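Local coordinates for protein ethylbenzene dehydrogenase beta-subunit (PDB 2IVF) that carries three iron/sulfur (SF4) clusters and one Fe3-S4 cluster as the ferredoxin-like beta-subunit of a three-chain enzyme, at residues V256-L260 with I270-P274; K16-V20 with K170-I176; G61-R66 with W126-D131. All coordinates share one frame. Residues are numbered along the deposited sequence.

Overall arrangement
Contact 1 is the most buried of the three: eight of its ten touching residues are buried, and its centre is about 11 Å from that of the chain. Contacts 2 and 3 are partly buried and lie on opposite sides of the chain's centre, their own centres about 30 Å apart. Contacts 1 and 2 reach one mixed sheet, where strands 270-273 and 19-24 are neighbours, and they touch at Y271 CE1 and V20 CG1, 4.1 Å apart. Chemistry follows place: backbone pairing and apolar packing in contact 1, lysine and amide hydrogen bonds at a turn in contact 2, aromatic stacking and water bridges between the loops of contact 3.

Contact 1: V256-L260 with I270-P274; sequences VALPL and IYYVP
Segments 256-260 and 270-274 form an antiparallel beta hairpin at the border of a mixed sheet, with 258-259 outermost within this chain and 270-273 next, beside 19-24. The pairing rests on one hydrogen-bonded pair, L258 with Y272 (CA-CA 4.9 Å): L258 N donates to Y272 O at 2.7 Å (172°) and Y272 N to L258 O at 2.7 Å (156°). The backbones come nearest at A257-V273 (CA-CA 4.4 Å) and L258-Y271 (4.6 Å); the 116° between end-to-end directions means that they cross obliquely and part toward their ends. V273 CA approaches V256 O at 3.4 Å in a CA-H...O contact (164° at H).

L258 (chi1 m, chi2 t) and Y272 (chi1 m) share a face of the sheet; A257 CB packs on Y271 CB at 3.6 Å and on V273 CG2 at 4.3 Å. L260 (chi1 t, chi2 p) lays CB 3.7 Å from Y272 CE1, while Y272 OH is hydrogen-bonded to A148 O. Helix 306-321 covers V256 and P274 through V309, and I270 extends to about 7 Å from a bound SF4 cluster. Where the strands part, a water bridges them, accepting from L260 N at 2.8 Å and donating to I270 O at 2.7 Å.

Contact 2: K16-V20 with K170-I176; sequences KRQLV and KREDNGI
The segment 16-20 enters strand 19-24 in extended conformation and runs beside the turn 170-176, which links strands 168-170 and 177-179; CA-CA approaches are 5.1 Å for K16 with E172 and 4.5 Å for Q18 with G175. The turn is closed on itself by two backbone hydrogen bonds, R171 N to I176 O (2.6 Å) and G175 N to R171 O (2.9 Å), and N174 OD1 accepts from I176 N at 3.1 Å, an Asx turn.

K16, the first modelled residue, directs its CA-H at E172 O (CA to O 3.2 Å, 178° at H). Its side chain (t, p, t, p) folds over the turn, with CD 3.2 Å from E172 OE2 and NZ 3.4 Å from G175 CA. R17 packs CB against D173 O at 3.5 Å, while its guanidinium leads away to a salt bridge with D241. Q18 (chi1 t, chi2 p) accepts from K170 NZ through OE1 at 2.7 Å and donates from NE2 to L19 O at 2.9 Å. L19 N binds N174 O at 2.8 Å (170°), and L19 CD1 meets N174 CB at 3.7 Å and I176 CD1 at 4.0 Å. G175 has phi 75°, and an ideal CB there would clash with Q18 OE1, 2.3 Å away.

K170 NZ also donates to G175 O (2.7 Å) and C154 O, its side chain about 6 Å from an SF4 cluster. One ammonium group thus ties the segment leading into strand 19-24, the turn 170-176 and the cluster-binding loop at C154 together through neutral oxygen acceptors.

Contact 3: G61-R66 with W126-D131; sequences GKGYPR and WGYNWD
Loops 61-66 and 126-131 face each other without strand pairing: the CA atoms of Y64 and Y128 are 7.3 Å apart, so side chains and water fill the gap. W126 (chi1 t, chi2 -100°) offers an indole face to R66 (t, t, p). R66 CD lies 3.6 Å from the centroid of the five-membered ring, a CH-pi contact, and the guanidinium lies flat on the indole (planes at 22°) with CZ 4.4 Å from that centroid, a cation-pi stack; R66 NE is salt-bridged to D90. Y64 and Y128, both chi1 t, make an offset edge-to-face pair, the edge of Y128 toward the face of Y64, with centroids 5.4 Å apart and planes at 79°.

D131 (chi1 p) accepts from K62 N through OD2 at 2.7 Å. A water bridges G63 O and N129 N, both 3.1 Å away, within the type II turn G127-W130, which also meets the alpha-subunit through N129 and W130. Buried D131 therefore has its charge met by a backbone amide and water, and R66 shares its own between D90 and an aromatic face.

Contact 1: V256-L260 with I270-P274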
ATOM      1  N   VAL B 256      -1.811 -13.038  27.702  1.00 23.30           N
ATOM      2  CA  VAL B 256      -0.997 -11.970  27.066  1.00 22.46           C
ATOM      3  C   VAL B 256      -1.825 -11.121  26.124  1.00 22.71           C
ATOM      4  O   VAL B 256      -1.338 -10.158  25.561  1.00 24.14           O
ATOM      5  CB  VAL B 256       0.217 -12.559  26.283  1.00 23.93           C
ATOM      6  CG1 VAL B 256       1.246 -13.106  27.278  1.00 21.51           C
ATOM      7  CG2 VAL B 256      -0.246 -13.617  25.282  1.00 21.00           C
ATOM      8  N   ALA B 257      -3.094 -11.504  25.949  1.00 23.13           N
ATOM      9  CA  ALA B 257      -3.993 -10.819  25.056  1.00 22.61           C
ATOM     10  C   ALA B 257      -5.032 -10.124  25.973  1.00 21.48           C
ATOM     11  O   ALA B 257      -5.726 -10.782  26.759  1.00 21.80           O
ATOM     12  CB  ALA B 257      -4.629 -11.797  24.074  1.00 21.09           C
ATOM     13  N   LEU B 258      -5.040  -8.798  25.938  1.00 21.65           N
ATOM     14  CA  LEU B 258      -5.787  -7.966  26.857  1.00 21.85           C
ATOM     15  C   LEU B 258      -6.912  -7.188  26.195  1.00 21.08           C
ATOM     16  O   LEU B 258      -6.803  -6.742  25.071  1.00 22.05           O
ATOM     17  CB  LEU B 258      -4.850  -6.955  27.530  1.00 21.63           C
ATOM     18  CG  LEU B 258      -3.635  -7.534  28.227  1.00 21.88           C
ATOM     19  CD1 LEU B 258      -2.694  -6.416  28.649  1.00 23.62           C
ATOM     20  CD2 LEU B 258      -4.015  -8.471  29.411  1.00 23.46           C
ATOM     21  N   PRO B 259      -7.998  -6.965  26.947  1.00 22.96           N
ATOM     22  CA  PRO B 259      -9.124  -6.250  26.428  1.00 22.70           C
ATOM     23  C   PRO B 259      -8.877  -4.787  26.243  1.00 23.00           C
ATOM     24  O   PRO B 259      -8.123  -4.153  27.003  1.00 24.54           O
ATOM     25  CB  PRO B 259     -10.200  -6.441  27.512  1.00 22.51           C
ATOM     26  CG  PRO B 259      -9.471  -6.619  28.738  1.00 23.76           C
ATOM     27  CD  PRO B 259      -8.217  -7.393  28.334  1.00 22.50           C
ATOM     28  N   LEU B 260      -9.523  -4.233  25.232  1.00 24.29           N
ATOM     29  CA  LEU B 260      -9.436  -2.804  25.013  1.00 23.58           C
ATOM     30  C   LEU B 260     -10.463  -2.065  25.901  1.00 23.78           C
ATOM     31  O   LEU B 260     -11.680  -2.314  25.847  1.00 22.48           O
ATOM     32  CB  LEU B 260      -9.571  -2.474  23.508  1.00 23.77           C
ATOM     33  CG  LEU B 260      -9.676  -0.986  23.102  1.00 22.93           C
ATOM     34  CD1 LEU B 260      -8.367  -0.264  23.336  1.00 25.81           C
ATOM     35  CD2 LEU B 260     -10.128  -0.851  21.605  1.00 23.04           C
ATOM     36  N   ILE B 270     -12.706  -8.906  22.155  1.00 23.96           N
ATOM     37  CA  ILE B 270     -11.479  -8.868  21.397  1.00 24.38           C
ATOM     38  C   ILE B 270     -10.316  -8.595  22.363  1.00 24.62           C
ATOM     39  O   ILE B 270     -10.452  -7.796  23.290  1.00 24.77           O
ATOM     40  CB  ILE B 270     -11.552  -7.805  20.331  1.00 24.47           C
ATOM     41  CG1 ILE B 270     -12.691  -8.196  19.343  1.00 25.32           C
ATOM     42  CG2 ILE B 270     -10.188  -7.690  19.595  1.00 23.28           C
ATOM     43  CD1 ILE B 270     -12.942  -7.109  18.264  1.00 23.86           C
ATOM     44  N   TYR B 271      -9.184  -9.267  22.135  1.00 23.89           N
ATOM     45  CA  TYR B 271      -8.051  -9.185  23.043  1.00 23.61           C
ATOM     46  C   TYR B 271      -6.804  -8.892  22.252  1.00 23.64           C
ATOM     47  O   TYR B 271      -6.587  -9.453  21.189  1.00 23.05           O
ATOM     48  CB  TYR B 271      -7.916 -10.455  23.868  1.00 24.06           C
ATOM     49  CG  TYR B 271      -9.172 -10.790  24.626  1.00 22.42           C
ATOM     50  CD1 TYR B 271     -10.238 -11.442  24.003  1.00 23.05           C
ATOM     51  CD2 TYR B 271      -9.300 -10.465  25.978  1.00 24.41           C
ATOM     52  CE1 TYR B 271     -11.412 -11.727  24.715  1.00 22.77           C
ATOM     53  CE2 TYR B 271     -10.449 -10.731  26.672  1.00 25.04           C
ATOM     54  CZ  TYR B 271     -11.489 -11.374  26.056  1.00 25.06           C
ATOM     55  OH  TYR B 271     -12.575 -11.617  26.836  1.00 25.52           O
ATOM     56  N   TYR B 272      -5.981  -8.033  22.813  1.00 23.80           N
ATOM     57  CA  TYR B 272      -4.846  -7.473  22.119  1.00 22.39           C
ATOM     58  C   TYR B 272      -3.549  -7.846  22.828  1.00 23.04           C
ATOM     59  O   TYR B 272      -3.458  -7.767  24.044  1.00 21.86           O
ATOM     60  CB  TYR B 272      -4.954  -5.954  22.105  1.00 23.67           C
ATOM     61  CG  TYR B 272      -6.070  -5.453  21.247  1.00 22.87           C
ATOM     62  CD1 TYR B 272      -7.362  -5.324  21.770  1.00 24.50           C
ATOM     63  CD2 TYR B 272      -5.840  -5.046  19.940  1.00 23.20           C
ATOM     64  CE1 TYR B 272      -8.382  -4.846  20.985  1.00 23.95           C
ATOM     65  CE2 TYR B 272      -6.855  -4.608  19.136  1.00 24.49           C
ATOM     66  CZ  TYR B 272      -8.119  -4.502  19.657  1.00 22.95           C
ATOM     67  OH  TYR B 272      -9.137  -4.022  18.882  1.00 24.40           O
ATOM     68  N   VAL B 273      -2.590  -8.350  22.062  1.00 22.54           N
ATOM     69  CA  VAL B 273      -1.197  -8.509  22.547  1.00 22.58           C
ATOM     70  C   VAL B 273      -0.548  -7.133  22.401  1.00 22.35           C
ATOM     71  O   VAL B 273      -0.422  -6.592  21.278  1.00 22.54           O
ATOM     72  CB  VAL B 273      -0.387  -9.558  21.767  1.00 22.19           C
ATOM     73  CG1 VAL B 273       0.975  -9.762  22.427  1.00 22.79           C
ATOM     74  CG2 VAL B 273      -1.169 -10.907  21.688  1.00 24.06           C
ATOM     75  N   PRO B 274      -0.147  -6.539  23.535  1.00 22.91           N
ATOM     76  CA  PRO B 274       0.343  -5.178  23.448  1.00 23.17           C
ATOM     77  C   PRO B 274       1.721  -5.141  22.785  1.00 23.40           C
ATOM     78  O   PRO B 274       2.490  -6.127  22.845  1.00 23.16           O
ATOM     79  CB  PRO B 274       0.398  -4.737  24.920  1.00 23.75           C
ATOM     80  CG  PRO B 274       0.640  -5.960  25.695  1.00 25.01           C
ATOM     81  CD  PRO B 274      -0.144  -7.027  24.936  1.00 22.93           C
TER
HETATM   82  O   HOH W   1     -11.339  -5.238  23.280  1.00 18.25           O

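Contact 2: K16-V20 with K170-I176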
ATOM      1  N   LYS B  16     -23.937 -21.893  25.839  1.00 36.75           N
ATOM      2  CA  LYS B  16     -23.394 -20.518  25.685  1.00 35.79           C
ATOM      3  C   LYS B  16     -21.894 -20.578  25.462  1.00 35.20           C
ATOM      4  O   LYS B  16     -21.149 -21.250  26.194  1.00 35.22           O
ATOM      5  CB  LYS B  16     -23.719 -19.630  26.899  1.00 37.31           C
ATOM      6  CG  LYS B  16     -23.328 -18.127  26.737  1.00 37.84           C
ATOM      7  CD  LYS B  16     -24.256 -17.342  25.792  1.00 38.95           C
ATOM      8  CE  LYS B  16     -23.642 -16.013  25.307  1.00 39.23           C
ATOM      9  NZ  LYS B  16     -22.416 -16.225  24.466  1.00 37.14           N
ATOM     10  N   ARG B  17     -21.467 -19.897  24.415  1.00 33.56           N
ATOM     11  CA  ARG B  17     -20.074 -19.763  24.085  1.00 32.58           C
ATOM     12  C   ARG B  17     -19.856 -18.381  23.499  1.00 29.88           C
ATOM     13  O   ARG B  17     -20.797 -17.667  23.146  1.00 29.84           O
ATOM     14  CB  ARG B  17     -19.661 -20.821  23.059  1.00 32.81           C
ATOM     15  CG  ARG B  17     -20.058 -22.229  23.450  1.00 33.73           C
ATOM     16  CD  ARG B  17     -19.582 -23.226  22.402  1.00 34.17           C
ATOM     17  NE  ARG B  17     -18.143 -23.415  22.448  1.00 35.07           N
ATOM     18  CZ  ARG B  17     -17.475 -24.243  21.648  1.00 37.77           C
ATOM     19  NH1 ARG B  17     -18.113 -24.943  20.725  1.00 39.65           N
ATOM     20  NH2 ARG B  17     -16.155 -24.359  21.751  1.00 38.13           N
ATOM     21  N   GLN B  18     -18.602 -18.021  23.377  1.00 26.26           N
ATOM     22  CA  GLN B  18     -18.231 -16.703  22.936  1.00 24.87           C
ATOM     23  C   GLN B  18     -17.100 -16.810  21.936  1.00 24.48           C
ATOM     24  O   GLN B  18     -16.009 -17.282  22.285  1.00 22.90           O
ATOM     25  CB  GLN B  18     -17.743 -15.888  24.117  1.00 24.44           C
ATOM     26  CG  GLN B  18     -17.341 -14.475  23.774  1.00 25.28           C
ATOM     27  CD  GLN B  18     -18.492 -13.619  23.273  1.00 23.63           C
ATOM     28  OE1 GLN B  18     -19.503 -13.455  23.960  1.00 23.48           O
ATOM     29  NE2 GLN B  18     -18.340 -13.046  22.073  1.00 22.36           N
ATOM     30  N   LEU B  19     -17.378 -16.360  20.723  1.00 24.21           N
ATOM     31  CA  LEU B  19     -16.352 -16.164  19.729  1.00 24.00           C
ATOM     32  C   LEU B  19     -15.505 -14.979  20.105  1.00 23.62           C
ATOM     33  O   LEU B  19     -16.013 -13.949  20.502  1.00 23.09           O
ATOM     34  CB  LEU B  19     -16.973 -15.977  18.341  1.00 24.74           C
ATOM     35  CG  LEU B  19     -17.582 -17.238  17.692  1.00 25.10           C
ATOM     36  CD1 LEU B  19     -18.348 -16.964  16.364  1.00 24.75           C
ATOM     37  CD2 LEU B  19     -16.494 -18.257  17.450  1.00 24.87           C
ATOM     38  N   VAL B  20     -14.202 -15.154  19.985  1.00 23.73           N
ATOM     39  CA  VAL B  20     -13.244 -14.109  20.285  1.00 23.91           C
ATOM     40  C   VAL B  20     -12.181 -14.022  19.221  1.00 24.16           C
ATOM     41  O   VAL B  20     -11.915 -14.987  18.475  1.00 23.71           O
ATOM     42  CB  VAL B  20     -12.571 -14.291  21.651  1.00 23.84           C
ATOM     43  CG1 VAL B  20     -13.629 -14.575  22.782  1.00 23.38           C
ATOM     44  CG2 VAL B  20     -11.539 -15.322  21.588  1.00 25.12           C
ATOM     45  N   LYS B 170     -27.928 -10.852  21.525  1.00 24.58           N
ATOM     46  CA  LYS B 170     -26.641 -11.535  21.582  1.00 25.29           C
ATOM     47  C   LYS B 170     -26.957 -12.998  21.403  1.00 26.73           C
ATOM     48  O   LYS B 170     -27.723 -13.561  22.184  1.00 24.38           O
ATOM     49  CB  LYS B 170     -25.991 -11.331  22.932  1.00 24.75           C
ATOM     50  CG  LYS B 170     -24.564 -11.860  23.022  1.00 24.64           C
ATOM     51  CD  LYS B 170     -23.916 -11.413  24.343  1.00 23.54           C
ATOM     52  CE  LYS B 170     -22.522 -12.083  24.559  1.00 23.74           C
ATOM     53  NZ  LYS B 170     -21.502 -11.661  23.552  1.00 22.13           N
ATOM     54  N   ARG B 171     -26.399 -13.585  20.365  1.00 27.96           N
ATOM     55  CA  ARG B 171     -26.612 -14.986  20.074  1.00 30.48           C
ATOM     56  C   ARG B 171     -26.098 -15.826  21.221  1.00 31.82           C
ATOM     57  O   ARG B 171     -24.986 -15.621  21.698  1.00 33.25           O
ATOM     58  CB  ARG B 171     -25.908 -15.344  18.802  1.00 31.14           C
ATOM     59  CG  ARG B 171     -26.661 -14.975  17.534  1.00 32.90           C
ATOM     60  CD  ARG B 171     -26.325 -15.959  16.444  1.00 35.21           C
ATOM     61  NE  ARG B 171     -26.861 -17.285  16.777  1.00 40.16           N
ATOM     62  CZ  ARG B 171     -27.946 -17.830  16.236  1.00 41.66           C
ATOM     63  NH1 ARG B 171     -28.664 -17.176  15.334  1.00 44.07           N
ATOM     64  NH2 ARG B 171     -28.336 -19.044  16.629  1.00 43.17           N
ATOM     65  N   GLU B 172     -26.923 -16.740  21.713  1.00 33.00           N
ATOM     66  CA  GLU B 172     -26.471 -17.584  22.803  1.00 33.69           C
ATOM     67  C   GLU B 172     -25.489 -18.663  22.326  1.00 32.96           C
ATOM     68  O   GLU B 172     -24.709 -19.157  23.122  1.00 34.16           O
ATOM     69  CB  GLU B 172     -27.645 -18.221  23.552  1.00 35.13           C
ATOM     70  CG  GLU B 172     -28.578 -17.218  24.265  1.00 40.51           C
ATOM     71  CD  GLU B 172     -27.924 -16.524  25.469  1.00 46.24           C
ATOM     72  OE1 GLU B 172     -28.388 -16.789  26.618  1.00 50.48           O
ATOM     73  OE2 GLU B 172     -26.955 -15.733  25.267  1.00 46.25           O
ATOM     74  N   ASP B 173     -25.497 -19.006  21.046  1.00 31.83           N
ATOM     75  CA  ASP B 173     -24.686 -20.107  20.595  1.00 31.62           C
ATOM     76  C   ASP B 173     -23.192 -19.688  20.443  1.00 29.93           C
ATOM     77  O   ASP B 173     -22.285 -20.482  20.712  1.00 29.79           O
ATOM     78  CB  ASP B 173     -25.294 -20.741  19.327  1.00 32.65           C
ATOM     79  CG  ASP B 173     -25.250 -19.821  18.124  1.00 37.68           C
ATOM     80  OD1 ASP B 173     -25.344 -18.593  18.330  1.00 40.83           O
ATOM     81  OD2 ASP B 173     -25.127 -20.313  16.959  1.00 44.35           O
ATOM     82  N   ASN B 174     -22.952 -18.435  20.071  1.00 27.81           N
ATOM     83  CA  ASN B 174     -21.593 -17.971  19.779  1.00 26.89           C
ATOM     84  C   ASN B 174     -21.217 -16.551  20.261  1.00 25.34           C
ATOM     85  O   ASN B 174     -20.100 -16.059  19.993  1.00 24.11           O
ATOM     86  CB  ASN B 174     -21.363 -18.085  18.280  1.00 26.65           C
ATOM     87  CG  ASN B 174     -22.432 -17.367  17.460  1.00 29.02           C
ATOM     88  OD1 ASN B 174     -23.016 -16.381  17.903  1.00 30.55           O
ATOM     89  ND2 ASN B 174     -22.705 -17.883  16.263  1.00 29.54           N
ATOM     90  N   GLY B 175     -22.154 -15.911  20.952  1.00 24.58           N
ATOM     91  CA  GLY B 175     -21.971 -14.588  21.555  1.00 24.93           C
ATOM     92  C   GLY B 175     -21.982 -13.433  20.581  1.00 24.11           C
ATOM     93  O   GLY B 175     -21.657 -12.314  20.962  1.00 24.13           O
ATOM     94  N   ILE B 176     -22.379 -13.682  19.337  1.00 24.04           N
ATOM     95  CA  ILE B 176     -22.451 -12.608  18.345  1.00 24.38           C
ATOM     96  C   ILE B 176     -23.611 -11.683  18.656  1.00 24.12           C
ATOM     97  O   ILE B 176     -24.763 -12.150  18.911  1.00 22.92           O
ATOM     98  CB  ILE B 176     -22.584 -13.164  16.913  1.00 24.64           C
ATOM     99  CG1 ILE B 176     -21.333 -13.996  16.556  1.00 24.78           C
ATOM    100  CG2 ILE B 176     -22.728 -12.022  15.895  1.00 25.90           C
ATOM    101  CD1 ILE B 176     -21.452 -14.761  15.192  1.00 25.51           C
TER

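Contact 3: G61-R66 with W126-D131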
ATOM      1  N   GLY B  61      -3.665   8.416  18.555  1.00 25.21           N
ATOM      2  CA  GLY B  61      -4.420   9.068  17.491  1.00 25.59           C
ATOM      3  C   GLY B  61      -5.831   9.310  18.000  1.00 25.43           C
ATOM      4  O   GLY B  61      -6.135   9.008  19.163  1.00 24.93           O
ATOM      5  N   LYS B  62      -6.680   9.846  17.142  1.00 25.97           N
ATOM      6  CA  LYS B  62      -8.073  10.137  17.521  1.00 27.01           C
ATOM      7  C   LYS B  62      -8.959   8.876  17.422  1.00 26.26           C
ATOM      8  O   LYS B  62     -10.052   8.839  17.978  1.00 27.41           O
ATOM      9  CB  LYS B  62      -8.635  11.280  16.690  1.00 27.46           C
ATOM     10  CG  LYS B  62      -7.946  12.623  16.996  1.00 28.28           C
ATOM     11  CD  LYS B  62      -8.576  13.754  16.288  1.00 31.43           C
ATOM     12  CE  LYS B  62      -7.775  15.048  16.427  1.00 34.78           C
ATOM     13  NZ  LYS B  62      -8.585  16.075  15.710  1.00 41.55           N
ATOM     14  N   GLY B  63      -8.441   7.838  16.768  1.00 26.55           N
ATOM     15  CA  GLY B  63      -9.144   6.596  16.614  1.00 25.83           C
ATOM     16  C   GLY B  63     -10.300   6.721  15.646  1.00 26.09           C
ATOM     17  O   GLY B  63     -10.360   7.631  14.803  1.00 26.71           O
ATOM     18  N   TYR B  64     -11.197   5.756  15.745  1.00 23.96           N
ATOM     19  CA  TYR B  64     -12.287   5.623  14.821  1.00 24.20           C
ATOM     20  C   TYR B  64     -13.505   5.103  15.558  1.00 24.58           C
ATOM     21  O   TYR B  64     -13.396   4.122  16.231  1.00 27.49           O
ATOM     22  CB  TYR B  64     -11.955   4.652  13.699  1.00 24.38           C
ATOM     23  CG  TYR B  64     -13.143   4.488  12.764  1.00 23.66           C
ATOM     24  CD1 TYR B  64     -13.397   5.408  11.792  1.00 23.72           C
ATOM     25  CD2 TYR B  64     -14.068   3.482  12.953  1.00 23.93           C
ATOM     26  CE1 TYR B  64     -14.464   5.297  10.953  1.00 24.65           C
ATOM     27  CE2 TYR B  64     -15.148   3.355  12.121  1.00 25.76           C
ATOM     28  CZ  TYR B  64     -15.363   4.269  11.122  1.00 23.56           C
ATOM     29  OH  TYR B  64     -16.480   4.138  10.307  1.00 24.45           O
ATOM     30  N   PRO B  65     -14.652   5.776  15.459  1.00 26.07           N
ATOM     31  CA  PRO B  65     -14.784   7.101  14.912  1.00 25.71           C
ATOM     32  C   PRO B  65     -13.910   8.061  15.694  1.00 25.50           C
ATOM     33  O   PRO B  65     -13.455   7.737  16.803  1.00 24.96           O
ATOM     34  CB  PRO B  65     -16.254   7.444  15.129  1.00 26.77           C
ATOM     35  CG  PRO B  65     -16.922   6.140  15.285  1.00 26.22           C
ATOM     36  CD  PRO B  65     -15.948   5.206  15.871  1.00 26.42           C
ATOM     37  N   ARG B  66     -13.678   9.213  15.093  1.00 24.81           N
ATOM     38  CA  ARG B  66     -12.942  10.297  15.707  1.00 25.14           C
ATOM     39  C   ARG B  66     -13.361  10.556  17.156  1.00 24.90           C
ATOM     40  O   ARG B  66     -14.521  10.803  17.444  1.00 25.14           O
ATOM     41  CB  ARG B  66     -13.147  11.565  14.905  1.00 24.78           C
ATOM     42  CG  ARG B  66     -12.274  12.734  15.372  1.00 26.17           C
ATOM     43  CD  ARG B  66     -12.349  13.902  14.430  1.00 27.63           C
ATOM     44  NE  ARG B  66     -13.697  14.365  14.131  1.00 29.93           N
ATOM     45  CZ  ARG B  66     -13.977  15.459  13.422  1.00 34.41           C
ATOM     46  NH1 ARG B  66     -13.000  16.258  12.955  1.00 34.37           N
ATOM     47  NH2 ARG B  66     -15.241  15.801  13.223  1.00 33.28           N
ATOM     48  N   TRP B 126     -11.041  16.166   7.669  1.00 24.27           N
ATOM     49  CA  TRP B 126     -10.905  14.944   8.394  1.00 24.16           C
ATOM     50  C   TRP B 126     -11.491  13.841   7.526  1.00 24.47           C
ATOM     51  O   TRP B 126     -12.201  14.101   6.538  1.00 24.35           O
ATOM     52  CB  TRP B 126     -11.618  15.025   9.734  1.00 25.21           C
ATOM     53  CG  TRP B 126     -11.468  13.806  10.548  1.00 24.96           C
ATOM     54  CD1 TRP B 126     -12.383  12.800  10.695  1.00 27.04           C
ATOM     55  CD2 TRP B 126     -10.319  13.418  11.311  1.00 26.54           C
ATOM     56  NE1 TRP B 126     -11.884  11.822  11.518  1.00 26.04           N
ATOM     57  CE2 TRP B 126     -10.608  12.166  11.891  1.00 28.89           C
ATOM     58  CE3 TRP B 126      -9.068  13.997  11.554  1.00 27.76           C
ATOM     59  CZ2 TRP B 126      -9.703  11.501  12.675  1.00 25.12           C
ATOM     60  CZ3 TRP B 126      -8.197  13.356  12.375  1.00 25.71           C
ATOM     61  CH2 TRP B 126      -8.505  12.128  12.933  1.00 26.15           C
ATOM     62  N   GLY B 127     -11.134  12.619   7.870  1.00 23.06           N
ATOM     63  CA  GLY B 127     -11.727  11.440   7.290  1.00 23.66           C
ATOM     64  C   GLY B 127     -11.164  10.201   7.958  1.00 23.17           C
ATOM     65  O   GLY B 127     -10.319  10.278   8.868  1.00 22.93           O
ATOM     66  N   TYR B 128     -11.600   9.049   7.474  1.00 24.07           N
ATOM     67  CA  TYR B 128     -11.122   7.767   7.970  1.00 24.05           C
ATOM     68  C   TYR B 128      -9.593   7.761   7.892  1.00 24.42           C
ATOM     69  O   TYR B 128      -9.033   8.065   6.832  1.00 25.30           O
ATOM     70  CB  TYR B 128     -11.679   6.638   7.097  1.00 24.48           C
ATOM     71  CG  TYR B 128     -11.142   5.298   7.534  1.00 24.16           C
ATOM     72  CD1 TYR B 128     -11.504   4.753   8.745  1.00 24.92           C
ATOM     73  CD2 TYR B 128     -10.177   4.643   6.793  1.00 25.05           C
ATOM     74  CE1 TYR B 128     -10.971   3.535   9.177  1.00 26.53           C
ATOM     75  CE2 TYR B 128      -9.643   3.426   7.194  1.00 22.97           C
ATOM     76  CZ  TYR B 128     -10.021   2.891   8.409  1.00 23.32           C
ATOM     77  OH  TYR B 128      -9.490   1.686   8.801  1.00 23.60           O
ATOM     78  N   ASN B 129      -8.933   7.435   9.005  1.00 24.47           N
ATOM     79  CA  ASN B 129      -7.495   7.225   9.032  1.00 24.55           C
ATOM     80  C   ASN B 129      -6.717   8.480   8.641  1.00 24.68           C
ATOM     81  O   ASN B 129      -5.617   8.419   8.104  1.00 25.20           O
ATOM     82  CB  ASN B 129      -7.121   6.046   8.114  1.00 25.35           C
ATOM     83  CG  ASN B 129      -5.761   5.494   8.424  1.00 24.02           C
ATOM     84  OD1 ASN B 129      -5.311   5.601   9.566  1.00 24.03           O
ATOM     85  ND2 ASN B 129      -5.069   4.940   7.422  1.00 23.97           N
ATOM     86  N   TRP B 130      -7.300   9.630   8.954  1.00 24.60           N
ATOM     87  CA  TRP B 130      -6.711  10.931   8.551  1.00 23.91           C
ATOM     88  C   TRP B 130      -5.386  11.134   9.285  1.00 24.30           C
ATOM     89  O   TRP B 130      -4.447  11.757   8.728  1.00 23.20           O
ATOM     90  CB  TRP B 130      -7.675  12.039   8.943  1.00 23.86           C
ATOM     91  CG  TRP B 130      -7.299  13.386   8.514  1.00 23.73           C
ATOM     92  CD1 TRP B 130      -6.612  14.303   9.214  1.00 23.29           C
ATOM     93  CD2 TRP B 130      -7.663  14.006   7.272  1.00 22.96           C
ATOM     94  NE1 TRP B 130      -6.506  15.459   8.478  1.00 24.44           N
ATOM     95  CE2 TRP B 130      -7.133  15.292   7.279  1.00 22.93           C
ATOM     96  CE3 TRP B 130      -8.384  13.576   6.153  1.00 23.34           C
ATOM     97  CZ2 TRP B 130      -7.302  16.189   6.209  1.00 23.96           C
ATOM     98  CZ3 TRP B 130      -8.479  14.435   5.050  1.00 23.49           C
ATOM     99  CH2 TRP B 130      -7.968  15.727   5.099  1.00 24.78           C
ATOM    100  N   ASP B 131      -5.333  10.642  10.522  1.00 23.12           N
ATOM    101  CA  ASP B 131      -4.137  10.807  11.373  1.00 23.25           C
ATOM    102  C   ASP B 131      -3.162   9.636  11.302  1.00 23.95           C
ATOM    103  O   ASP B 131      -2.330   9.408  12.204  1.00 23.55           O
ATOM    104  CB  ASP B 131      -4.462  11.233  12.822  1.00 23.61           C
ATOM    105  CG  ASP B 131      -5.330  10.246  13.583  1.00 23.78           C
ATOM    106  OD1 ASP B 131      -5.752   9.204  13.035  1.00 25.83           O
ATOM    107  OD2 ASP B 131      -5.567  10.564  14.768  1.00 25.16           O
TER
HETATM  108  O   HOH W   2      -6.003   7.485  15.162  1.00 19.68           O
HETATM  109  O   HOH W   3     -10.377   7.702  11.692  1.00 21.12           O
HETATM  110  O   HOH W   4      -8.366   8.408  13.008  1.00 24.05           O